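Cupin type-2 domain-containing protein (Ralstonia eutropha, PDB 2OPK) is of uncharacterised function but belongs to the cupin superfamily and may act as a mannose-6-phosphate isomerase, a role that remains putative. Local coordinates at residues L9-V15 against P101-L105. Residue numbers count along the deposited sequence, not the author numbering.
Sequences LFADVPV and PTVWL
In a cupin beta-barrel (jelly roll), the outer face of a sheet can be covered by irregular chain from the N-terminus; residues 9-15 do so without any hydrogen bond to segment 101-105. Strand residues 102-105, entered through Pro101, alternate: Pro101 and Val103 point toward the covering loop, Thr102 and Trp104 away, the indole lying beside a bound unidentified ligand and hydrogen-bonding through NE1 to Ser38 OG. The loop begins near-helical at Leu9 and Phe10, passes a positive phi at Asp12, then runs extended to Val15. Phe10 CA lies 7.4 Å from Val103 CA and Val15 CA 6.1 Å from Pro101 CA. Val103 (chi1 t) is the central bump: its CG1 sits 4.1 Å from Leu9 CG and 3.6 Å from Leu9 O, while its CG2 enters the hollow between Val13 CG2 (4.2 Å) and the Phe10 ring edge (CD1, 4.5 Å). Arg35 hydrogen-bonds the carbonyls of Leu9 and Ala11. Leu9 CD1 meets Leu105 CD1 at 4.2 Å, beside Leu105 of the second subunit. At the opposite end the CB-CG edge of the Pro101 ring fits the notch between two valines: Val13 CG1 lies 3.8 Å from Pro101 CB, and Val15 CG2 3.8 Å from Pro101 CG.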
ATOM      1  N   LEU B   9      -8.966   4.218  -2.312  1.00 18.72           N
ATOM      2  CA  LEU B   9      -8.101   5.175  -1.616  1.00 18.92           C
ATOM      3  C   LEU B   9      -8.325   6.629  -2.045  1.00 18.96           C
ATOM      4  O   LEU B   9      -8.027   7.538  -1.288  1.00 17.41           O
ATOM      5  CB  LEU B   9      -6.647   4.811  -1.844  1.00 17.51           C
ATOM      6  CG  LEU B   9      -5.802   4.816  -0.589  1.00 27.39           C
ATOM      7  CD1 LEU B   9      -6.247   3.740   0.419  1.00 23.02           C
ATOM      8  CD2 LEU B   9      -4.366   4.589  -0.989  1.00 28.09           C
ATOM      9  N   PHE B  10      -8.868   6.846  -3.240  1.00 17.91           N
ATOM     10  CA  PHE B  10      -9.131   8.209  -3.765  1.00 18.94           C
ATOM     11  C   PHE B  10     -10.576   8.733  -3.583  1.00 17.61           C
ATOM     12  O   PHE B  10     -10.872   9.861  -3.952  1.00 20.76           O
ATOM     13  CB  PHE B  10      -8.728   8.288  -5.235  1.00 19.18           C
ATOM     14  CG  PHE B  10      -7.382   7.685  -5.512  1.00 21.80           C
ATOM     15  CD1 PHE B  10      -6.247   8.187  -4.900  1.00 22.26           C
ATOM     16  CD2 PHE B  10      -7.256   6.608  -6.379  1.00 24.30           C
ATOM     17  CE1 PHE B  10      -5.016   7.618  -5.132  1.00 19.52           C
ATOM     18  CE2 PHE B  10      -6.018   6.050  -6.642  1.00 24.04           C
ATOM     19  CZ  PHE B  10      -4.902   6.551  -6.003  1.00 21.73           C
ATOM     20  N   ALA B  11     -11.435   7.927  -2.975  1.00 17.72           N
ATOM     21  CA  ALA B  11     -12.840   8.244  -2.730  1.00 17.94           C
ATOM     22  C   ALA B  11     -12.975   9.022  -1.433  1.00 19.35           C
ATOM     23  O   ALA B  11     -12.213   8.796  -0.524  1.00 19.93           O
ATOM     24  CB  ALA B  11     -13.682   6.898  -2.637  1.00 16.65           C
ATOM     25  N   ASP B  12     -13.928   9.948  -1.359  1.00 20.96           N
ATOM     26  CA  ASP B  12     -14.206  10.707  -0.135  1.00 21.58           C
ATOM     27  C   ASP B  12     -12.971  11.404   0.429  1.00 21.18           C
ATOM     28  O   ASP B  12     -12.734  11.359   1.636  1.00 19.92           O
ATOM     29  CB  ASP B  12     -14.820   9.794   0.949  1.00 20.56           C
ATOM     30  CG  ASP B  12     -16.010   8.991   0.427  1.00 30.54           C
ATOM     31  OD1 ASP B  12     -16.862   9.604  -0.254  1.00 31.71           O
ATOM     32  OD2 ASP B  12     -16.112   7.763   0.714  1.00 37.62           O
ATOM     33  N   VAL B  13     -12.233  12.088  -0.444  1.00 20.52           N
ATOM     34  CA  VAL B  13     -11.011  12.794  -0.086  1.00 21.34           C
ATOM     35  C   VAL B  13     -11.318  14.303   0.011  1.00 24.65           C
ATOM     36  O   VAL B  13     -11.555  14.945  -1.018  1.00 25.03           O
ATOM     37  CB  VAL B  13      -9.921  12.577  -1.162  1.00 19.71           C
ATOM     38  CG1 VAL B  13      -8.747  13.541  -0.963  1.00 20.85           C
ATOM     39  CG2 VAL B  13      -9.466  11.141  -1.184  1.00 20.60           C
ATOM     40  N   PRO B  14     -11.298  14.878   1.237  1.00 27.30           N
ATOM     41  CA  PRO B  14     -11.533  16.324   1.377  1.00 27.11           C
ATOM     42  C   PRO B  14     -10.420  17.172   0.793  1.00 26.78           C
ATOM     43  O   PRO B  14      -9.269  17.022   1.195  1.00 30.30           O
ATOM     44  CB  PRO B  14     -11.592  16.528   2.893  1.00 27.36           C
ATOM     45  CG  PRO B  14     -11.799  15.181   3.487  1.00 31.24           C
ATOM     46  CD  PRO B  14     -11.078  14.250   2.551  1.00 30.09           C
ATOM     47  N   VAL B  15     -10.760  18.035  -0.152  1.00 24.35           N
ATOM     48  CA  VAL B  15      -9.802  18.937  -0.802  1.00 25.76           C
ATOM     49  C   VAL B  15      -9.743  20.234   0.003  1.00 28.85           C
ATOM     50  O   VAL B  15     -10.770  20.830   0.277  1.00 32.69           O
ATOM     51  CB  VAL B  15     -10.256  19.273  -2.235  1.00 24.41           C
ATOM     52  CG1 VAL B  15      -9.334  20.274  -2.853  1.00 27.00           C
ATOM     53  CG2 VAL B  15     -10.317  18.003  -3.091  1.00 28.65           C
ATOM     54  N   PRO B 101      -4.718  17.372  -3.309  1.00 16.40           N
ATOM     55  CA  PRO B 101      -4.452  16.442  -2.205  1.00 16.34           C
ATOM     56  C   PRO B 101      -3.328  15.438  -2.466  1.00 14.34           C
ATOM     57  O   PRO B 101      -3.111  14.999  -3.595  1.00 14.39           O
ATOM     58  CB  PRO B 101      -5.805  15.709  -2.006  1.00 16.72           C
ATOM     59  CG  PRO B 101      -6.813  16.569  -2.576  1.00 12.98           C
ATOM     60  CD  PRO B 101      -6.138  17.341  -3.724  1.00 15.82           C
ATOM     61  N   THR B 102      -2.608  15.110  -1.404  1.00 15.63           N
ATOM     62  CA  THR B 102      -1.621  14.072  -1.412  1.00 14.52           C
ATOM     63  C   THR B 102      -2.220  12.951  -0.548  1.00 15.31           C
ATOM     64  O   THR B 102      -2.484  13.146   0.647  1.00 12.03           O
ATOM     65  CB  THR B 102      -0.273  14.550  -0.870  1.00 14.26           C
ATOM     66  OG1 THR B 102       0.268  15.545  -1.739  1.00 14.23           O
ATOM     67  CG2 THR B 102       0.721  13.409  -0.803  1.00 14.10           C
ATOM     68  N   VAL B 103      -2.490  11.814  -1.181  1.00 13.65           N
ATOM     69  CA  VAL B 103      -3.008  10.640  -0.478  1.00 15.69           C
ATOM     70  C   VAL B 103      -1.896   9.629  -0.320  1.00 13.66           C
ATOM     71  O   VAL B 103      -1.225   9.276  -1.304  1.00 14.25           O
ATOM     72  CB  VAL B 103      -4.200   9.965  -1.255  1.00 17.55           C
ATOM     73  CG1 VAL B 103      -4.699   8.741  -0.499  1.00 16.62           C
ATOM     74  CG2 VAL B 103      -5.326  10.983  -1.498  1.00 18.30           C
ATOM     75  N   TRP B 104      -1.715   9.155   0.909  1.00 14.39           N
ATOM     76  CA  TRP B 104      -0.666   8.191   1.258  1.00 14.24           C
ATOM     77  C   TRP B 104      -1.285   6.912   1.769  1.00 14.18           C
ATOM     78  O   TRP B 104      -2.416   6.913   2.250  1.00 11.63           O
ATOM     79  CB  TRP B 104       0.172   8.666   2.415  1.00 13.84           C
ATOM     80  CG  TRP B 104       0.677  10.084   2.416  1.00 13.10           C
ATOM     81  CD1 TRP B 104      -0.056  11.202   2.547  1.00 15.17           C
ATOM     82  CD2 TRP B 104       2.048  10.502   2.335  1.00 12.07           C
ATOM     83  NE1 TRP B 104       0.760  12.308   2.551  1.00 17.10           N
ATOM     84  CE2 TRP B 104       2.060  11.905   2.412  1.00 14.21           C
ATOM     85  CE3 TRP B 104       3.262   9.824   2.185  1.00 13.84           C
ATOM     86  CZ2 TRP B 104       3.247  12.646   2.379  1.00 15.63           C
ATOM     87  CZ3 TRP B 104       4.441  10.544   2.162  1.00 15.85           C
ATOM     88  CH2 TRP B 104       4.431  11.942   2.242  1.00 16.47           C
ATOM     89  N   LEU B 105      -0.502   5.843   1.692  1.00 13.58           N
ATOM     90  CA  LEU B 105      -0.840   4.560   2.309  1.00 14.74           C
ATOM     91  C   LEU B 105       0.282   4.285   3.268  1.00 13.62           C
ATOM     92  O   LEU B 105       1.458   4.345   2.880  1.00 16.44           O
ATOM     93  CB  LEU B 105      -0.914   3.450   1.264  1.00 15.18           C
ATOM     94  CG  LEU B 105      -1.343   2.084   1.804  1.00 15.48           C
ATOM     95  CD1 LEU B 105      -2.804   2.090   2.279  1.00 15.18           C
ATOM     96  CD2 LEU B 105      -1.154   1.066   0.717  1.00 29.24           C
TER